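P450 epoxidase (PDB 1Q5D) is a haem-containing cytochrome P450 from Sorangium cellulosum that holds an iron protoporphyrin IX in a pocket within its largely helical fold. Local coordinates at residues N289-V294 / L373-A378; E293-D298 / S355-R360; A333-T338 / R342-D347. One frame throughout, in Å; residues are numbered along the deposited sequence.

Contact 1 (N289-V294 / L373-A378); sequences NALDEV and LEAEIA
L291 reaches A375 through an extended branch: with chi1 at -65° its CG lies beside the backbone N, and with chi2 at 170° CD1 stands anti to CA, pointing outward from its own helix toward A375. That one methyl does most of the touching. It comes within 3.7 Å of A375 CB, while the other branch, L291 CD2, stays 4.2 Å from the same carbon, so the alanine methyl meets the leucine fork mainly on its CD1 side. L291 CD1 also rests on the backbone just beyond, 3.5 Å from E376 N, and the CB of E376 borders it at 4.2 Å. With only a methyl at A375, the leucine can lie directly against the main chain, and the CA atoms of L291 and A375 are 7.4 Å apart. The contact is van der Waals in kind and small, burying 111 Å² in all; a salt bridge from D292 to R372 ties the same two helices nearby. In P450 terms, helix 287-297 corresponds to helix K and helix 368-385 to helix L. Helix 257-272 packs on both, with A266 against L291 and L262 against A375, while helices 123-137 and 154-161 cover other sides of 368-385.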
loop_
_atom_site.group_PDB
_atom_site.type_symbol
_atom_site.label_atom_id
_atom_site.label_comp_id
_atom_site.label_asym_id
_atom_site.label_seq_id
_atom_site.Cartn_x
_atom_site.Cartn_y
_atom_site.Cartn_z
ATOM N N ASN A 289 11.441 8.421 -11.115
ATOM C CA ASN A 289 11.915 7.095 -11.475
ATOM C C ASN A 289 12.575 6.385 -10.309
ATOM O O ASN A 289 12.427 5.190 -10.157
ATOM C CB ASN A 289 12.892 7.155 -12.651
ATOM C CG ASN A 289 13.129 5.795 -13.259
ATOM O OD1 ASN A 289 12.192 5.127 -13.680
ATOM N ND2 ASN A 289 14.389 5.367 -13.287
ATOM N N ALA A 290 13.294 7.129 -9.485
ATOM C CA ALA A 290 13.949 6.558 -8.309
ATOM C C ALA A 290 12.934 5.973 -7.322
ATOM O O ALA A 290 13.197 4.966 -6.661
ATOM C CB ALA A 290 14.797 7.599 -7.628
ATOM N N LEU A 291 11.778 6.615 -7.218
ATOM C CA LEU A 291 10.776 6.185 -6.251
ATOM C C LEU A 291 10.120 4.917 -6.755
ATOM O O LEU A 291 9.762 4.043 -5.969
ATOM C CB LEU A 291 9.728 7.281 -6.010
ATOM C CG LEU A 291 10.278 8.545 -5.347
ATOM C CD1 LEU A 291 9.221 9.659 -5.367
ATOM C CD2 LEU A 291 10.719 8.244 -3.915
ATOM N N ASP A 292 9.979 4.804 -8.073
ATOM C CA ASP A 292 9.437 3.580 -8.654
ATOM C C ASP A 292 10.434 2.428 -8.489
ATOM O O ASP A 292 10.049 1.273 -8.233
ATOM C CB ASP A 292 9.074 3.777 -10.129
ATOM C CG ASP A 292 7.902 4.722 -10.322
ATOM O OD1 ASP A 292 7.063 4.843 -9.402
ATOM O OD2 ASP A 292 7.727 5.388 -11.365
ATOM N N GLU A 293 11.707 2.742 -8.647
ATOM C CA GLU A 293 12.759 1.748 -8.454
ATOM C C GLU A 293 12.870 1.320 -6.977
ATOM O O GLU A 293 13.293 0.216 -6.687
ATOM C CB GLU A 293 14.102 2.267 -8.990
ATOM C CG GLU A 293 15.324 1.445 -8.597
ATOM C CD GLU A 293 15.401 0.102 -9.290
ATOM O OE1 GLU A 293 16.513 -0.475 -9.346
ATOM O OE2 GLU A 293 14.376 -0.379 -9.792
ATOM N N VAL A 294 12.496 2.195 -6.047
ATOM C CA VAL A 294 12.507 1.805 -4.637
ATOM C C VAL A 294 11.573 0.610 -4.450
ATOM O O VAL A 294 11.942 -0.385 -3.811
ATOM C CB VAL A 294 12.071 2.952 -3.703
ATOM C CG1 VAL A 294 11.733 2.412 -2.287
ATOM C CG2 VAL A 294 13.141 4.004 -3.609
ATOM N N LEU A 373 3.284 11.497 -5.879
ATOM C CA LEU A 373 3.347 12.932 -5.550
ATOM C C LEU A 373 3.774 13.160 -4.114
ATOM O O LEU A 373 4.683 13.957 -3.832
ATOM C CB LEU A 373 2.013 13.629 -5.819
ATOM C CG LEU A 373 1.998 15.124 -5.419
ATOM C CD1 LEU A 373 2.985 15.895 -6.273
ATOM C CD2 LEU A 373 0.591 15.707 -5.532
ATOM N N GLU A 374 3.126 12.465 -3.179
ATOM C CA GLU A 374 3.502 12.624 -1.789
ATOM C C GLU A 374 4.962 12.300 -1.567
ATOM O O GLU A 374 5.662 13.013 -0.846
ATOM C CB GLU A 374 2.674 11.705 -0.887
ATOM C CG GLU A 374 1.181 11.959 -0.917
ATOM C CD GLU A 374 0.466 11.017 0.024
ATOM O OE1 GLU A 374 0.880 10.951 1.205
ATOM O OE2 GLU A 374 -0.494 10.355 -0.407
ATOM N N ALA A 375 5.419 11.202 -2.159
ATOM C CA ALA A 375 6.792 10.775 -1.944
ATOM C C ALA A 375 7.786 11.718 -2.627
ATOM O O ALA A 375 8.855 11.999 -2.097
ATOM C CB ALA A 375 6.990 9.330 -2.414
ATOM N N GLU A 376 7.422 12.210 -3.803
ATOM C CA GLU A 376 8.283 13.162 -4.508
ATOM C C GLU A 376 8.512 14.397 -3.645
ATOM O O GLU A 376 9.643 14.835 -3.436
ATOM C CB GLU A 376 7.621 13.557 -5.821
ATOM C CG GLU A 376 8.589 13.859 -6.948
ATOM C CD GLU A 376 7.873 14.377 -8.178
ATOM O OE1 GLU A 376 6.682 14.011 -8.386
ATOM O OE2 GLU A 376 8.498 15.160 -8.930
ATOM N N ILE A 377 7.429 14.938 -3.119
ATOM C CA ILE A 377 7.523 16.106 -2.238
ATOM C C ILE A 377 8.274 15.792 -0.946
ATOM O O ILE A 377 9.165 16.529 -0.548
ATOM C CB ILE A 377 6.113 16.642 -1.927
ATOM C CG1 ILE A 377 5.512 17.292 -3.173
ATOM C CG2 ILE A 377 6.158 17.647 -0.783
ATOM C CD1 ILE A 377 4.018 17.558 -3.060
ATOM N N ALA A 378 7.932 14.679 -0.297
ATOM C CA ALA A 378 8.520 14.343 1.004
ATOM C C ALA A 378 10.002 14.014 0.917
ATOM O O ALA A 378 10.805 14.503 1.721
ATOM C CB ALA A 378 7.767 13.153 1.646
#

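Contact 2 (E293-D298 / S355-R360); sequences EVLRFD and SLAYGR. With HEM (protoporphyrin IX containing Fe), chain B.
The Y358 ring is met obliquely by L295 CD1 and by the haem. L295 CD1 lies 3.5 Å from Y358 CZ, and Y358 CE2 is 3.5 Å from HEM C3B, so the phenol touches both the helix and the porphyrin. The guanidinium of R296 grips E293 side-on at its edge, NH2 to OE1 at 2.8 Å (N-H...O 173°) and NE to OE2 at 2.9 Å; the oxygens lie in its plane, but the carboxylate is tilted, met on its syn sides about 30° out of plane. One face of the R360 guanidinium carries L356 CD2. E293 and R296, three residues apart on helix 287-297, are the Glu and Arg of the ExxR signature of P450 helix K, and R350 completes the Glu-Arg-Arg cluster by also bridging to E293. Segment 355-360 belongs to the haem-binding loop that leads to C365, probably the thiolate ligand of the iron as in other P450s. Nearer the helix backbone, L295 CB packs on A357 CB at 3.6 Å, while R296 CG, anti to its own N (chi1 -164°), lies against S355 CB at 3.8 Å. A type I turn from L356 to G359 brings A357 O to within 3.4 Å of the haem methyl CMA.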
loop_
_atom_site.group_PDB
_atom_site.type_symbol
_atom_site.label_atom_id
_atom_site.label_comp_id
_atom_site.label_asym_id
_atom_site.label_seq_id
_atom_site.Cartn_x
_atom_site.Cartn_y
_atom_site.Cartn_z
ATOM N N GLU A 293 11.707 2.742 -8.647
ATOM C CA GLU A 293 12.759 1.748 -8.454
ATOM C C GLU A 293 12.870 1.320 -6.977
ATOM O O GLU A 293 13.293 0.216 -6.687
ATOM C CB GLU A 293 14.102 2.267 -8.990
ATOM C CG GLU A 293 15.324 1.445 -8.597
ATOM C CD GLU A 293 15.401 0.102 -9.290
ATOM O OE1 GLU A 293 16.513 -0.475 -9.346
ATOM O OE2 GLU A 293 14.376 -0.379 -9.792
ATOM N N VAL A 294 12.496 2.195 -6.047
ATOM C CA VAL A 294 12.507 1.805 -4.637
ATOM C C VAL A 294 11.573 0.610 -4.450
ATOM O O VAL A 294 11.942 -0.385 -3.811
ATOM C CB VAL A 294 12.071 2.952 -3.703
ATOM C CG1 VAL A 294 11.733 2.412 -2.287
ATOM C CG2 VAL A 294 13.141 4.004 -3.609
ATOM N N LEU A 295 10.376 0.695 -5.038
ATOM C CA LEU A 295 9.377 -0.367 -4.914
ATOM C C LEU A 295 9.693 -1.588 -5.748
ATOM O O LEU A 295 9.244 -2.690 -5.431
ATOM C CB LEU A 295 7.976 0.134 -5.266
ATOM C CG LEU A 295 7.389 1.153 -4.286
ATOM C CD1 LEU A 295 6.024 1.587 -4.716
ATOM C CD2 LEU A 295 7.346 0.601 -2.854
ATOM N N ARG A 296 10.460 -1.390 -6.816
ATOM C CA ARG A 296 10.891 -2.499 -7.660
ATOM C C ARG A 296 12.018 -3.275 -6.948
ATOM O O ARG A 296 11.975 -4.510 -6.831
ATOM C CB ARG A 296 11.346 -1.941 -9.034
ATOM C CG ARG A 296 11.456 -2.977 -10.162
ATOM C CD ARG A 296 12.666 -3.941 -10.032
ATOM N NE ARG A 296 13.941 -3.287 -9.718
ATOM C CZ ARG A 296 15.055 -3.944 -9.364
ATOM N NH1 ARG A 296 15.039 -5.264 -9.254
ATOM N NH2 ARG A 296 16.185 -3.295 -9.117
ATOM N N PHE A 297 13.014 -2.543 -6.459
ATOM C CA PHE A 297 14.215 -3.138 -5.889
ATOM C C PHE A 297 13.945 -3.665 -4.479
ATOM O O PHE A 297 14.439 -4.740 -4.099
ATOM C CB PHE A 297 15.334 -2.094 -5.811
ATOM C CG PHE A 297 16.523 -2.523 -4.984
ATOM C CD1 PHE A 297 17.346 -3.552 -5.410
ATOM C CD2 PHE A 297 16.840 -1.869 -3.802
ATOM C CE1 PHE A 297 18.441 -3.948 -4.661
ATOM C CE2 PHE A 297 17.939 -2.256 -3.052
ATOM C CZ PHE A 297 18.746 -3.291 -3.478
ATOM N N ASP A 298 13.152 -2.916 -3.723
ATOM C CA ASP A 298 12.944 -3.228 -2.305
ATOM C C ASP A 298 11.480 -3.122 -1.935
ATOM O O ASP A 298 11.088 -2.268 -1.131
ATOM C CB ASP A 298 13.771 -2.264 -1.461
ATOM C CG ASP A 298 14.103 -2.815 -0.086
ATOM O OD1 ASP A 298 13.832 -4.002 0.209
ATOM O OD2 ASP A 298 14.653 -2.090 0.759
ATOM N N SER A 355 7.761 -2.967 -13.422
ATOM C CA SER A 355 7.445 -3.127 -11.989
ATOM C C SER A 355 5.946 -3.386 -11.786
ATOM O O SER A 355 5.124 -2.719 -12.400
ATOM C CB SER A 355 7.922 -1.919 -11.195
ATOM O OG SER A 355 7.537 -2.020 -9.822
ATOM N N LEU A 356 5.596 -4.363 -10.949
ATOM C CA LEU A 356 4.186 -4.694 -10.647
ATOM C C LEU A 356 3.755 -4.138 -9.278
ATOM O O LEU A 356 2.659 -4.450 -8.777
ATOM C CB LEU A 356 3.967 -6.223 -10.641
ATOM C CG LEU A 356 4.330 -7.030 -11.891
ATOM C CD1 LEU A 356 4.532 -8.516 -11.574
ATOM C CD2 LEU A 356 3.246 -6.876 -12.927
ATOM N N ALA A 357 4.618 -3.318 -8.698
ATOM C CA ALA A 357 4.433 -2.743 -7.355
ATOM C C ALA A 357 3.042 -2.131 -7.125
ATOM O O ALA A 357 2.502 -2.202 -6.014
ATOM C CB ALA A 357 5.539 -1.729 -7.067
ATOM N N TYR A 358 2.446 -1.554 -8.172
ATOM C CA TYR A 358 1.112 -0.961 -8.048
ATOM C C TYR A 358 0.045 -1.795 -8.729
ATOM O O TYR A 358 -1.057 -1.305 -8.991
ATOM C CB TYR A 358 1.086 0.461 -8.608
ATOM C CG TYR A 358 1.893 1.453 -7.810
ATOM C CD1 TYR A 358 3.190 1.783 -8.182
ATOM C CD2 TYR A 358 1.356 2.073 -6.678
ATOM C CE1 TYR A 358 3.932 2.704 -7.459
ATOM C CE2 TYR A 358 2.110 2.996 -5.940
ATOM C CZ TYR A 358 3.386 3.305 -6.342
ATOM O OH TYR A 358 4.135 4.227 -5.642
ATOM N N GLY A 359 0.368 -3.057 -9.027
ATOM C CA GLY A 359 -0.608 -3.973 -9.569
ATOM C C GLY A 359 -0.780 -3.875 -11.083
ATOM O O GLY A 359 -0.107 -3.074 -11.733
ATOM N N ARG A 360 -1.707 -4.684 -11.607
ATOM C CA ARG A 360 -2.046 -4.750 -13.038
ATOM C C ARG A 360 -3.513 -5.102 -13.201
ATOM O O ARG A 360 -4.103 -5.777 -12.352
ATOM C CB ARG A 360 -1.228 -5.849 -13.741
ATOM C CG ARG A 360 0.209 -5.492 -14.033
ATOM C CD ARG A 360 0.400 -4.364 -15.049
ATOM N NE ARG A 360 1.820 -4.144 -15.325
ATOM C CZ ARG A 360 2.648 -3.462 -14.555
ATOM N NH1 ARG A 360 2.219 -2.904 -13.417
ATOM N NH2 ARG A 360 3.925 -3.344 -14.897
HETATM C CHA HEM B . -4.900 -1.430 -4.841
HETATM C CHB HEM B . -0.188 -0.907 -3.973
HETATM C CHC HEM B . -0.976 3.648 -2.467
HETATM C CHD HEM B . -5.714 2.906 -2.780
HETATM C C1A HEM B . -3.548 -1.647 -4.820
HETATM C C2A HEM B . -2.869 -2.809 -5.344
HETATM C C3A HEM B . -1.568 -2.676 -5.088
HETATM C C4A HEM B . -1.381 -1.419 -4.402
HETATM C CMA HEM B . -0.452 -3.687 -5.472
HETATM C CAA HEM B . -3.556 -3.991 -6.069
HETATM C CBA HEM B . -3.785 -5.157 -5.104
HETATM C CGA HEM B . -4.366 -6.334 -5.870
HETATM O O1A HEM B . -4.750 -7.360 -5.228
HETATM O O2A HEM B . -4.469 -6.245 -7.127
HETATM C C1B HEM B . -0.030 0.363 -3.499
HETATM C C2B HEM B . 1.251 0.930 -3.157
HETATM C C3B HEM B . 1.043 2.165 -2.729
HETATM C C4B HEM B . -0.376 2.446 -2.786
HETATM C CMB HEM B . 2.637 0.232 -3.228
HETATM C CAB HEM B . 2.202 3.075 -2.290
HETATM C CBB HEM B . 2.007 4.134 -1.510
HETATM C C1C HEM B . -2.320 3.874 -2.454
HETATM C C2C HEM B . -2.979 5.121 -2.133
HETATM C C3C HEM B . -4.294 4.898 -2.221
HETATM C C4C HEM B . -4.494 3.516 -2.614
HETATM C CMC HEM B . -2.228 6.429 -1.766
HETATM C CAC HEM B . -5.484 5.845 -1.986
HETATM C CBC HEM B . -5.305 7.161 -1.896
HETATM C C1D HEM B . -5.922 1.652 -3.297
HETATM C C2D HEM B . -7.219 1.053 -3.414
HETATM C C3D HEM B . -6.978 -0.291 -4.059
HETATM C C4D HEM B . -5.555 -0.378 -4.246
HETATM C CMD HEM B . -8.564 1.668 -2.995
HETATM C CAD HEM B . -8.034 -1.339 -4.453
HETATM C CBD HEM B . -8.168 -1.225 -5.977
HETATM C CGD HEM B . -9.160 -2.233 -6.501
HETATM O O1D HEM B . -9.245 -3.339 -5.909
HETATM O O2D HEM B . -9.877 -1.934 -7.503
HETATM N NA HEM B . -2.617 -0.808 -4.249
HETATM N NB HEM B . -1.032 1.308 -3.272
HETATM N NC HEM B . -3.273 2.927 -2.728
HETATM N ND HEM B . -4.961 0.783 -3.786
HETATM FE FE HEM B . -2.935 1.112 -3.654
HETATM O O HOH W 1 -3.007 0.223 -1.636
#

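Contact 3 (A333-T338 / R342-D347); sequences ALRDGT and RPDVFD
Two type I turns, A333 to D336 and R342 to V345, bring the backbones of R335 and P343 together, their CA atoms 5.2 Å apart. Of the side chains, R335 spans the junction. Its CG sits beside the backbone N, and a bend at chi2 (-69°) carries the chain across the second turn, with CD just 3.2 Å from P343 O. From there NH1 donates to D344 OD1 at 3.2 Å in a bent hydrogen bond (N-H...O 143°) that is part of a salt bridge. The nitrogen arrives from above the carboxylate plane, and the guanidinium and carboxylate planes are turned 51° apart, so this is a one-point grip and not a paired, coplanar one. The stronger hold on R335 comes from helix 287-297, where F297 O accepts from NE; F29 adds a cation-pi contact. The first segment starts at the last residue of the short helix 330-333, and both precede the haem-binding loop, a position consistent with the region called the meander in P450s. P343 packs against the first segment: its CB lies 3.5 Å from R335 O, and its CG is 3.7 Å from G337 CA. The carbonyl of P343 has a polar partner too, R296 NH1 of the ExxR helix. Next to the proline contact the first segment is braced by an Asx turn, in which D336 OD1 accepts from T338 N at 3.1 Å and from T338 OG1 at 2.9 Å, both on the same face of the carboxylate. The other oxygen, D336 OD2, accepts a hydrogen bond from the backbone N of Y55.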
loop_
_atom_site.group_PDB
_atom_site.type_symbol
_atom_site.label_atom_id
_atom_site.label_comp_id
_atom_site.label_asym_id
_atom_site.label_seq_id
_atom_site.Cartn_x
_atom_site.Cartn_y
_atom_site.Cartn_z
ATOM N N ALA A 333 9.088 -11.694 -7.479
ATOM C CA ALA A 333 8.864 -11.449 -8.897
ATOM C C ALA A 333 9.649 -10.208 -9.341
ATOM O O ALA A 333 10.129 -10.140 -10.472
ATOM C CB ALA A 333 7.353 -11.275 -9.160
ATOM N N LEU A 334 9.809 -9.239 -8.441
ATOM C CA LEU A 334 10.442 -7.982 -8.811
ATOM C C LEU A 334 11.950 -8.082 -8.746
ATOM O O LEU A 334 12.644 -7.132 -9.103
ATOM C CB LEU A 334 9.909 -6.810 -7.964
ATOM C CG LEU A 334 8.412 -6.544 -8.178
ATOM C CD1 LEU A 334 7.942 -5.240 -7.548
ATOM C CD2 LEU A 334 8.036 -6.580 -9.666
ATOM N N ARG A 335 12.461 -9.241 -8.316
ATOM C CA ARG A 335 13.890 -9.518 -8.412
ATOM C C ARG A 335 14.205 -10.561 -9.487
ATOM O O ARG A 335 15.282 -11.133 -9.509
ATOM C CB ARG A 335 14.471 -9.970 -7.062
ATOM C CG ARG A 335 14.560 -8.874 -6.014
ATOM C CD ARG A 335 15.578 -7.801 -6.318
ATOM N NE ARG A 335 15.781 -6.907 -5.183
ATOM C CZ ARG A 335 16.698 -7.062 -4.243
ATOM N NH1 ARG A 335 17.542 -8.083 -4.290
ATOM N NH2 ARG A 335 16.785 -6.182 -3.254
ATOM N N ASP A 336 13.252 -10.802 -10.376
ATOM C CA ASP A 336 13.396 -11.818 -11.396
ATOM C C ASP A 336 14.364 -11.342 -12.484
ATOM O O ASP A 336 14.087 -10.375 -13.185
ATOM C CB ASP A 336 12.016 -12.130 -11.971
ATOM C CG ASP A 336 11.993 -13.405 -12.773
ATOM O OD1 ASP A 336 13.005 -13.727 -13.421
ATOM O OD2 ASP A 336 10.996 -14.134 -12.829
ATOM N N GLY A 337 15.506 -12.023 -12.609
ATOM C CA GLY A 337 16.559 -11.620 -13.530
ATOM C C GLY A 337 16.253 -11.814 -15.001
ATOM O O GLY A 337 16.958 -11.293 -15.869
ATOM N N THR A 338 15.208 -12.559 -15.308
ATOM C CA THR A 338 14.803 -12.671 -16.699
ATOM C C THR A 338 14.034 -11.432 -17.141
ATOM O O THR A 338 13.725 -11.278 -18.316
ATOM C CB THR A 338 13.985 -13.945 -16.962
ATOM O OG1 THR A 338 12.733 -13.874 -16.269
ATOM C CG2 THR A 338 14.675 -15.162 -16.361
ATOM N N ARG A 342 20.533 -6.997 -13.902
ATOM C CA ARG A 342 21.165 -6.680 -12.632
ATOM C C ARG A 342 20.091 -6.417 -11.570
ATOM O O ARG A 342 20.078 -5.357 -10.940
ATOM C CB ARG A 342 22.089 -5.468 -12.766
ATOM C CG ARG A 342 23.220 -5.653 -13.784
ATOM C CD ARG A 342 24.256 -4.547 -13.748
ATOM N NE ARG A 342 23.621 -3.261 -13.490
ATOM C CZ ARG A 342 24.241 -2.206 -12.980
ATOM N NH1 ARG A 342 25.530 -2.272 -12.683
ATOM N NH2 ARG A 342 23.568 -1.081 -12.766
ATOM N N PRO A 343 19.223 -7.402 -11.359
ATOM C CA PRO A 343 18.011 -7.208 -10.547
ATOM C C PRO A 343 18.323 -6.890 -9.085
ATOM O O PRO A 343 17.495 -6.284 -8.408
ATOM C CB PRO A 343 17.260 -8.543 -10.697
ATOM C CG PRO A 343 18.320 -9.564 -11.056
ATOM C CD PRO A 343 19.355 -8.787 -11.858
ATOM N N ASP A 344 19.511 -7.260 -8.610
ATOM C CA ASP A 344 19.869 -7.015 -7.213
ATOM C C ASP A 344 20.655 -5.727 -7.044
ATOM O O ASP A 344 21.312 -5.504 -6.038
ATOM C CB ASP A 344 20.601 -8.220 -6.610
ATOM C CG ASP A 344 19.890 -9.534 -6.904
ATOM O OD1 ASP A 344 18.641 -9.570 -6.853
ATOM O OD2 ASP A 344 20.497 -10.586 -7.216
ATOM N N VAL A 345 20.551 -4.860 -8.039
ATOM C CA VAL A 345 21.174 -3.550 -7.981
ATOM C C VAL A 345 20.075 -2.481 -7.994
ATOM O O VAL A 345 19.190 -2.503 -8.846
ATOM C CB VAL A 345 22.102 -3.332 -9.196
ATOM C CG1 VAL A 345 22.630 -1.914 -9.226
ATOM C CG2 VAL A 345 23.272 -4.362 -9.187
ATOM N N PHE A 346 20.146 -1.562 -7.042
ATOM C CA PHE A 346 19.267 -0.398 -6.994
ATOM C C PHE A 346 19.747 0.605 -8.040
ATOM O O PHE A 346 20.776 1.266 -7.864
ATOM C CB PHE A 346 19.310 0.209 -5.588
ATOM C CG PHE A 346 18.427 1.427 -5.396
ATOM C CD1 PHE A 346 17.060 1.369 -5.624
ATOM C CD2 PHE A 346 18.973 2.621 -4.953
ATOM C CE1 PHE A 346 16.252 2.485 -5.430
ATOM C CE2 PHE A 346 18.176 3.744 -4.759
ATOM C CZ PHE A 346 16.819 3.677 -4.992
ATOM N N ASP A 347 19.000 0.711 -9.133
ATOM C CA ASP A 347 19.428 1.529 -10.271
ATOM C C ASP A 347 18.358 2.539 -10.652
ATOM O O ASP A 347 17.424 2.209 -11.348
ATOM C CB ASP A 347 19.749 0.628 -11.464
ATOM C CG ASP A 347 20.231 1.403 -12.674
ATOM O OD1 ASP A 347 20.443 2.637 -12.578
ATOM O OD2 ASP A 347 20.410 0.847 -13.771
#

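In the fold
Helix 287-297 is the common element: contacts 1 and 2 both use it and share E293 and V294, while contact 3 meets it where E293 OE1 probably accepts a hydrogen bond from D347 N (2.8 Å). Centres of contacts 1 and 2 are about 12 Å apart, those of 2 and 3 about 11 Å, and those of 1 and 3 about 19 Å. Along the chain the order is helix 287-297, then 333-338 and 342-347, then the haem-binding loop at 355-360, and last helix 368-385, so contact 3 falls within the spans bridged by the other two. One helix thus connects the haem-side loop, helix 368-385 and the more peripheral turns.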